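Local coordinates for protein aerobactin synthase IucA (Klebsiella pneumoniae subsp. pneumoniae, PDB 5JM8) that probably joins citrate to an N6-acetyl-N6-hydroxylysine in ATP-dependent synthesis of the siderophore aerobactin, as an NRPS-independent siderophore (NIS) synthetase, at residues 187-201 with 328-340. Numbering follows the deposited sequence.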
ATOM      1  N   THR A 187     -14.644  -7.571  39.052  1.00 42.97           N
ATOM      2  CA  THR A 187     -15.460  -7.040  40.141  1.00 42.91           C
ATOM      3  C   THR A 187     -15.289  -5.534  40.286  1.00 43.39           C
ATOM      4  O   THR A 187     -16.020  -4.897  41.047  1.00 46.09           O
ATOM      5  CB  THR A 187     -15.111  -7.689  41.495  1.00 43.03           C
ATOM      6  OG1 THR A 187     -13.762  -7.363  41.851  1.00 43.20           O
ATOM      7  CG2 THR A 187     -15.269  -9.204  41.435  1.00 43.18           C
ATOM      8  N   GLN A 188     -14.316  -4.973  39.570  1.00 41.92           N
ATOM      9  CA  GLN A 188     -14.066  -3.536  39.604  1.00 39.59           C
ATOM     10  C   GLN A 188     -14.249  -2.888  38.232  1.00 36.70           C
ATOM     11  O   GLN A 188     -13.853  -1.740  38.023  1.00 32.10           O
ATOM     12  CB  GLN A 188     -12.656  -3.257  40.128  1.00 38.30           C
ATOM     13  CG  GLN A 188     -12.418  -3.762  41.544  1.00 37.13           C
ATOM     14  CD  GLN A 188     -13.430  -3.219  42.537  1.00 34.79           C
ATOM     15  OE1 GLN A 188     -14.170  -3.977  43.163  1.00 35.67           O
ATOM     16  NE2 GLN A 188     -13.462  -1.901  42.688  1.00 34.54           N
ATOM     17  N   ILE A 189     -14.856  -3.628  37.308  1.00 40.16           N
ATOM     18  CA  ILE A 189     -15.129  -3.122  35.965  1.00 39.55           C
ATOM     19  C   ILE A 189     -16.625  -2.968  35.732  1.00 42.31           C
ATOM     20  O   ILE A 189     -17.352  -3.957  35.643  1.00 46.73           O
ATOM     21  CB  ILE A 189     -14.546  -4.049  34.881  1.00 36.22           C
ATOM     22  CG1 ILE A 189     -13.019  -4.035  34.949  1.00 34.67           C
ATOM     23  CG2 ILE A 189     -15.011  -3.612  33.493  1.00 34.53           C
ATOM     24  CD1 ILE A 189     -12.354  -5.075  34.074  1.00 33.63           C
ATOM     25  N   ALA A 190     -17.070  -1.720  35.624  1.00 37.33           N
ATOM     26  CA  ALA A 190     -18.453  -1.413  35.279  1.00 36.18           C
ATOM     27  C   ALA A 190     -18.519  -0.987  33.821  1.00 35.92           C
ATOM     28  O   ALA A 190     -17.706  -0.182  33.369  1.00 37.07           O
ATOM     29  CB  ALA A 190     -19.002  -0.319  36.176  1.00 35.82           C
ATOM     30  N   GLY A 191     -19.482  -1.523  33.080  1.00 35.41           N
ATOM     31  CA  GLY A 191     -19.620  -1.168  31.683  1.00 33.09           C
ATOM     32  C   GLY A 191     -20.816  -1.808  31.012  1.00 31.39           C
ATOM     33  O   GLY A 191     -21.678  -2.393  31.668  1.00 29.85           O
ATOM     34  N   GLU A 192     -20.854  -1.697  29.690  1.00 27.40           N
ATOM     35  CA  GLU A 192     -21.967  -2.195  28.900  1.00 26.49           C
ATOM     36  C   GLU A 192     -21.532  -2.271  27.442  1.00 25.35           C
ATOM     37  O   GLU A 192     -20.666  -1.508  27.015  1.00 24.42           O
ATOM     38  CB  GLU A 192     -23.182  -1.282  29.069  1.00 28.28           C
ATOM     39  CG  GLU A 192     -24.500  -1.881  28.624  1.00 30.25           C
ATOM     40  CD  GLU A 192     -25.667  -0.930  28.837  1.00 32.37           C
ATOM     41  OE1 GLU A 192     -25.460   0.152  29.430  1.00 27.85           O
ATOM     42  OE2 GLU A 192     -26.792  -1.265  28.411  1.00 34.73           O
ATOM     43  N   SER A 193     -22.112  -3.194  26.680  1.00 28.67           N
ATOM     44  CA  SER A 193     -21.777  -3.315  25.264  1.00 24.47           C
ATOM     45  C   SER A 193     -22.856  -4.052  24.477  1.00 28.21           C
ATOM     46  O   SER A 193     -23.604  -4.857  25.034  1.00 30.13           O
ATOM     47  CB  SER A 193     -20.437  -4.032  25.099  1.00 24.04           C
ATOM     48  OG  SER A 193     -20.078  -4.123  23.733  1.00 23.12           O
ATOM     49  N   LEU A 194     -22.924  -3.766  23.177  1.00 25.35           N
ATOM     50  CA  LEU A 194     -23.843  -4.446  22.267  1.00 24.53           C
ATOM     51  C   LEU A 194     -23.091  -5.443  21.393  1.00 23.65           C
ATOM     52  O   LEU A 194     -21.873  -5.342  21.236  1.00 24.83           O
ATOM     53  CB  LEU A 194     -24.578  -3.434  21.384  1.00 23.60           C
ATOM     54  CG  LEU A 194     -25.558  -2.491  22.084  1.00 24.16           C
ATOM     55  CD1 LEU A 194     -26.172  -1.527  21.080  1.00 23.59           C
ATOM     56  CD2 LEU A 194     -26.648  -3.267  22.807  1.00 25.46           C
ATOM     57  N   HIS A 195     -23.823  -6.411  20.844  1.00 24.10           N
ATOM     58  CA  HIS A 195     -23.263  -7.411  19.934  1.00 23.76           C
ATOM     59  C   HIS A 195     -22.300  -8.338  20.671  1.00 28.89           C
ATOM     60  O   HIS A 195     -22.484  -9.556  20.686  1.00 34.05           O
ATOM     61  CB  HIS A 195     -22.566  -6.727  18.755  1.00 22.52           C
ATOM     62  CG  HIS A 195     -23.347  -5.587  18.177  1.00 22.16           C
ATOM     63  ND1 HIS A 195     -24.609  -5.746  17.646  1.00 23.96           N
ATOM     64  CD2 HIS A 195     -23.052  -4.271  18.058  1.00 21.42           C
ATOM     65  CE1 HIS A 195     -25.055  -4.577  17.219  1.00 23.89           C
ATOM     66  NE2 HIS A 195     -24.128  -3.666  17.457  1.00 21.40           N
ATOM     67  N   LEU A 196     -21.269  -7.750  21.269  1.00 28.84           N
ATOM     68  CA  LEU A 196     -20.404  -8.451  22.207  1.00 25.19           C
ATOM     69  C   LEU A 196     -20.712  -7.946  23.610  1.00 24.92           C
ATOM     70  O   LEU A 196     -21.063  -6.779  23.782  1.00 26.32           O
ATOM     71  CB  LEU A 196     -18.931  -8.216  21.870  1.00 23.30           C
ATOM     72  CG  LEU A 196     -18.481  -8.463  20.429  1.00 22.46           C
ATOM     73  CD1 LEU A 196     -17.062  -7.949  20.235  1.00 21.62           C
ATOM     74  CD2 LEU A 196     -18.574  -9.940  20.094  1.00 23.01           C
ATOM     75  N   ASN A 197     -20.597  -8.811  24.615  1.00 25.88           N
ATOM     76  CA  ASN A 197     -20.730  -8.360  25.996  1.00 27.94           C
ATOM     77  C   ASN A 197     -19.483  -7.567  26.375  1.00 29.52           C
ATOM     78  O   ASN A 197     -18.538  -7.484  25.590  1.00 25.00           O
ATOM     79  CB  ASN A 197     -20.963  -9.540  26.957  1.00 30.69           C
ATOM     80  CG  ASN A 197     -19.791 -10.512  27.016  1.00 30.83           C
ATOM     81  OD1 ASN A 197     -18.636 -10.138  26.828  1.00 30.95           O
ATOM     82  ND2 ASN A 197     -20.093 -11.773  27.298  1.00 28.88           N
ATOM     83  N   LEU A 198     -19.472  -6.991  27.572  1.00 29.20           N
ATOM     84  CA  LEU A 198     -18.373  -6.127  27.989  1.00 28.80           C
ATOM     85  C   LEU A 198     -17.040  -6.870  28.038  1.00 30.03           C
ATOM     86  O   LEU A 198     -16.015  -6.352  27.597  1.00 31.45           O
ATOM     87  CB  LEU A 198     -18.668  -5.516  29.356  1.00 28.12           C
ATOM     88  CG  LEU A 198     -17.549  -4.649  29.935  1.00 29.36           C
ATOM     89  CD1 LEU A 198     -17.227  -3.481  29.010  1.00 27.53           C
ATOM     90  CD2 LEU A 198     -17.935  -4.156  31.314  1.00 32.08           C
ATOM     91  N   GLN A 199     -17.064  -8.078  28.591  1.00 26.84           N
ATOM     92  CA  GLN A 199     -15.873  -8.912  28.684  1.00 26.64           C
ATOM     93  C   GLN A 199     -15.251  -9.124  27.309  1.00 25.64           C
ATOM     94  O   GLN A 199     -14.031  -9.099  27.154  1.00 26.45           O
ATOM     95  CB  GLN A 199     -16.219 -10.264  29.314  1.00 27.87           C
ATOM     96  CG  GLN A 199     -15.025 -11.187  29.504  1.00 28.05           C
ATOM     97  CD  GLN A 199     -15.404 -12.520  30.109  1.00 35.88           C
ATOM     98  OE1 GLN A 199     -16.582 -12.808  30.331  1.00 33.80           O
ATOM     99  NE2 GLN A 199     -14.402 -13.349  30.376  1.00 36.42           N
ATOM    100  N   GLN A 200     -16.111  -9.323  26.317  1.00 25.40           N
ATOM    101  CA  GLN A 200     -15.684  -9.629  24.961  1.00 24.57           C
ATOM    102  C   GLN A 200     -15.133  -8.409  24.216  1.00 23.38           C
ATOM    103  O   GLN A 200     -14.201  -8.545  23.420  1.00 23.65           O
ATOM    104  CB  GLN A 200     -16.852 -10.232  24.180  1.00 25.15           C
ATOM    105  CG  GLN A 200     -17.234 -11.639  24.625  1.00 29.17           C
ATOM    106  CD  GLN A 200     -18.625 -12.046  24.169  1.00 34.26           C
ATOM    107  OE1 GLN A 200     -19.410 -11.216  23.709  1.00 36.24           O
ATOM    108  NE2 GLN A 200     -18.934 -13.331  24.292  1.00 35.12           N
ATOM    109  N   ARG A 201     -15.699  -7.228  24.460  1.00 25.79           N
ATOM    110  CA  ARG A 201     -15.195  -6.007  23.824  1.00 28.87           C
ATOM    111  C   ARG A 201     -13.749  -5.748  24.209  1.00 29.95           C
ATOM    112  O   ARG A 201     -12.882  -5.610  23.347  1.00 31.85           O
ATOM    113  CB  ARG A 201     -16.023  -4.773  24.206  1.00 30.99           C
ATOM    114  CG  ARG A 201     -17.196  -4.414  23.287  1.00 30.50           C
ATOM    115  CD  ARG A 201     -16.856  -4.346  21.797  1.00 26.07           C
ATOM    116  NE  ARG A 201     -16.656  -2.994  21.282  1.00 22.32           N
ATOM    117  CZ  ARG A 201     -17.602  -2.063  21.194  1.00 21.27           C
ATOM    118  NH1 ARG A 201     -18.832  -2.300  21.629  1.00 23.01           N
ATOM    119  NH2 ARG A 201     -17.304  -0.873  20.683  1.00 20.17           N
ATOM    120  N   ASP A 328     -21.603   2.156  20.964  1.00 24.14           N
ATOM    121  CA  ASP A 328     -22.399   1.044  21.476  1.00 24.08           C
ATOM    122  C   ASP A 328     -21.694   0.278  22.592  1.00 28.55           C
ATOM    123  O   ASP A 328     -21.980  -0.896  22.826  1.00 32.63           O
ATOM    124  CB  ASP A 328     -22.751   0.081  20.334  1.00 20.99           C
ATOM    125  CG  ASP A 328     -21.526  -0.430  19.594  1.00 20.91           C
ATOM    126  OD1 ASP A 328     -20.400  -0.279  20.113  1.00 21.72           O
ATOM    127  OD2 ASP A 328     -21.689  -0.990  18.489  1.00 19.92           O
ATOM    128  N   GLY A 329     -20.768   0.942  23.277  1.00 28.20           N
ATOM    129  CA  GLY A 329     -20.052   0.322  24.375  1.00 26.96           C
ATOM    130  C   GLY A 329     -19.331   1.333  25.239  1.00 28.36           C
ATOM    131  O   GLY A 329     -18.855   2.357  24.749  1.00 33.02           O
ATOM    132  N   TRP A 330     -19.256   1.046  26.532  1.00 30.45           N
ATOM    133  CA  TRP A 330     -18.544   1.906  27.468  1.00 27.05           C
ATOM    134  C   TRP A 330     -18.120   1.116  28.691  1.00 28.20           C
ATOM    135  O   TRP A 330     -18.677   0.059  28.987  1.00 31.73           O
ATOM    136  CB  TRP A 330     -19.410   3.092  27.894  1.00 25.37           C
ATOM    137  CG  TRP A 330     -20.624   2.709  28.690  1.00 24.26           C
ATOM    138  CD1 TRP A 330     -21.879   2.476  28.210  1.00 24.51           C
ATOM    139  CD2 TRP A 330     -20.699   2.521  30.110  1.00 26.05           C
ATOM    140  NE1 TRP A 330     -22.729   2.152  29.239  1.00 26.31           N
ATOM    141  CE2 TRP A 330     -22.029   2.172  30.416  1.00 26.14           C
ATOM    142  CE3 TRP A 330     -19.770   2.612  31.151  1.00 27.27           C
ATOM    143  CZ2 TRP A 330     -22.454   1.915  31.718  1.00 27.33           C
ATOM    144  CZ3 TRP A 330     -20.194   2.356  32.444  1.00 27.88           C
ATOM    145  CH2 TRP A 330     -21.524   2.013  32.715  1.00 29.77           C
ATOM    146  N   ALA A 331     -17.133   1.638  29.403  1.00 26.05           N
ATOM    147  CA  ALA A 331     -16.650   0.983  30.602  1.00 27.84           C
ATOM    148  C   ALA A 331     -16.029   2.000  31.547  1.00 30.66           C
ATOM    149  O   ALA A 331     -15.751   3.136  31.162  1.00 33.26           O
ATOM    150  CB  ALA A 331     -15.646  -0.097  30.242  1.00 26.99           C
ATOM    151  N   GLY A 332     -15.822   1.581  32.788  1.00 34.13           N
ATOM    152  CA  GLY A 332     -15.211   2.433  33.787  1.00 32.46           C
ATOM    153  C   GLY A 332     -14.758   1.613  34.973  1.00 33.95           C
ATOM    154  O   GLY A 332     -15.047   0.418  35.061  1.00 36.86           O
ATOM    155  N   LEU A 333     -14.039   2.255  35.885  1.00 32.55           N
ATOM    156  CA  LEU A 333     -13.602   1.606  37.110  1.00 31.81           C
ATOM    157  C   LEU A 333     -14.529   1.987  38.249  1.00 32.78           C
ATOM    158  O   LEU A 333     -15.015   3.117  38.313  1.00 31.69           O
ATOM    159  CB  LEU A 333     -12.164   1.998  37.450  1.00 30.80           C
ATOM    160  CG  LEU A 333     -11.096   1.560  36.448  1.00 31.68           C
ATOM    161  CD1 LEU A 333      -9.756   2.167  36.821  1.00 31.71           C
ATOM    162  CD2 LEU A 333     -10.999   0.041  36.384  1.00 34.07           C
ATOM    163  N   ARG A 334     -14.782   1.032  39.136  1.00 35.43           N
ATOM    164  CA  ARG A 334     -15.519   1.291  40.364  1.00 37.27           C
ATOM    165  C   ARG A 334     -14.585   1.098  41.556  1.00 39.96           C
ATOM    166  O   ARG A 334     -13.718   0.223  41.532  1.00 36.79           O
ATOM    167  CB  ARG A 334     -16.736   0.366  40.469  1.00 36.17           C
ATOM    168  CG  ARG A 334     -16.409  -1.081  40.169  1.00 37.45           C
ATOM    169  CD  ARG A 334     -17.497  -2.039  40.616  1.00 41.07           C
ATOM    170  NE  ARG A 334     -18.798  -1.765  40.008  1.00 42.07           N
ATOM    171  CZ  ARG A 334     -19.300  -2.431  38.972  1.00 38.54           C
ATOM    172  NH1 ARG A 334     -18.616  -3.414  38.399  1.00 35.87           N
ATOM    173  NH2 ARG A 334     -20.497  -2.111  38.500  1.00 37.02           N
ATOM    174  N   ASP A 335     -14.745   1.919  42.592  1.00 42.96           N
ATOM    175  CA  ASP A 335     -13.908   1.795  43.782  1.00 44.78           C
ATOM    176  C   ASP A 335     -14.270   0.519  44.547  1.00 48.11           C
ATOM    177  O   ASP A 335     -15.088  -0.277  44.088  1.00 47.85           O
ATOM    178  CB  ASP A 335     -14.038   3.035  44.683  1.00 43.89           C
ATOM    179  CG  ASP A 335     -15.465   3.302  45.139  1.00 44.27           C
ATOM    180  OD1 ASP A 335     -16.284   2.361  45.184  1.00 46.48           O
ATOM    181  OD2 ASP A 335     -15.765   4.469  45.467  1.00 42.39           O
ATOM    182  N   LEU A 336     -13.657   0.326  45.710  1.00 49.08           N
ATOM    183  CA  LEU A 336     -13.854  -0.897  46.482  1.00 49.91           C
ATOM    184  C   LEU A 336     -15.293  -1.044  46.972  1.00 52.43           C
ATOM    185  O   LEU A 336     -15.752  -2.153  47.242  1.00 56.05           O
ATOM    186  CB  LEU A 336     -12.895  -0.924  47.670  1.00 50.11           C
ATOM    187  CG  LEU A 336     -12.791  -2.267  48.390  1.00 52.39           C
ATOM    188  CD1 LEU A 336     -11.338  -2.560  48.724  1.00 51.48           C
ATOM    189  CD2 LEU A 336     -13.652  -2.271  49.646  1.00 56.68           C
ATOM    190  N   HIS A 337     -15.999   0.076  47.084  1.00 53.04           N
ATOM    191  CA  HIS A 337     -17.397   0.068  47.504  1.00 53.44           C
ATOM    192  C   HIS A 337     -18.354  -0.107  46.326  1.00 51.85           C
ATOM    193  O   HIS A 337     -19.568  -0.203  46.513  1.00 53.41           O
ATOM    194  CB  HIS A 337     -17.730   1.361  48.250  1.00 55.66           C
ATOM    195  CG  HIS A 337     -16.928   1.557  49.498  1.00 59.72           C
ATOM    196  ND1 HIS A 337     -16.972   0.675  50.557  1.00 60.93           N
ATOM    197  CD2 HIS A 337     -16.062   2.534  49.856  1.00 61.77           C
ATOM    198  CE1 HIS A 337     -16.166   1.101  51.514  1.00 62.19           C
ATOM    199  NE2 HIS A 337     -15.602   2.226  51.114  1.00 62.89           N
ATOM    200  N   GLY A 338     -17.804  -0.136  45.115  1.00 44.31           N
ATOM    201  CA  GLY A 338     -18.595  -0.370  43.918  1.00 44.11           C
ATOM    202  C   GLY A 338     -19.099   0.893  43.242  1.00 40.27           C
ATOM    203  O   GLY A 338     -19.999   0.833  42.404  1.00 37.65           O
ATOM    204  N   ASN A 339     -18.521   2.035  43.601  1.00 41.44           N
ATOM    205  CA  ASN A 339     -18.927   3.316  43.030  1.00 40.49           C
ATOM    206  C   ASN A 339     -18.188   3.655  41.743  1.00 43.45           C
ATOM    207  O   ASN A 339     -16.968   3.821  41.745  1.00 45.13           O
ATOM    208  CB  ASN A 339     -18.710   4.439  44.042  1.00 38.69           C
ATOM    209  CG  ASN A 339     -19.671   4.365  45.206  1.00 41.65           C
ATOM    210  OD1 ASN A 339     -19.261   4.238  46.358  1.00 47.05           O
ATOM    211  ND2 ASN A 339     -20.963   4.447  44.910  1.00 39.89           N
ATOM    212  N   ILE A 340     -18.941   3.774  40.651  1.00 43.14           N
ATOM    213  CA  ILE A 340     -18.379   4.145  39.357  1.00 39.92           C
ATOM    214  C   ILE A 340     -17.621   5.462  39.454  1.00 39.09           C
ATOM    215  O   ILE A 340     -18.187   6.491  39.827  1.00 40.16           O
ATOM    216  CB  ILE A 340     -19.478   4.274  38.278  1.00 37.94           C
ATOM    217  CG1 ILE A 340     -20.164   2.924  38.054  1.00 39.30           C
ATOM    218  CG2 ILE A 340     -18.884   4.788  36.962  1.00 35.79           C
ATOM    219  CD1 ILE A 340     -21.375   2.984  37.138  1.00 40.11           C
TER
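The backbone of Gly-191 passes over one face of the indole of Trp-330, a residue of the neighbouring antiparallel strand. Its CA sits 3.8 Å from the centroid of the six-membered ring of Trp-330, a CH-pi contact over the face. The Trp-330 ring reaches this place because chi1 of 66° sets CG between its backbone N and carbonyl carbon, which folds the indole back over the adjoining strand. Strands 189-193 and 329-334 form an antiparallel pair within a larger antiparallel sheet. Both fall within the IucA/IucC family sequence. Strand 329-334 also pairs with strands 345-350 and 340-341. Ala-190 with Gly-332 and Glu-192 with Trp-330 are the hydrogen-bonded pairs. The bond from Gly-332 N to Ala-190 O is short, 2.6 Å. At Gly-191 and Ala-331, a non-hydrogen-bonded pair, the CA atoms come within 3.8 Å.

Side chains on the Trp-330 face add to the pairing. The guanidinium of Arg-334 lies with one face over Ala-190 CB, which is 3.3 Å from NH2 of Arg-334. Glu-192 OE1 accepts only a weak bond from Trp-330 NE1; OE2 of Glu-192 makes a salt bridge with Arg-305. Toward the turn, Gln-188 NE2 donates to Asp-335 O at 2.7 Å, from above the carbonyl plane. Gly-338 N reaches the same oxygen from the opposite face, closing the type I turn.

At the opposite end of the pair, Arg-201 of helix 198-209 reaches Asp-328. Guanidinium and carboxylate planes stand 84° apart. Arg-201 NE has a second acidic partner in Asp-275. Arg-201 NH1 also donates to Ser-193 OG. The same NH1 meets OD1 of Asp-328 at 3.0 Å from above the carboxylate plane, a salt bridge.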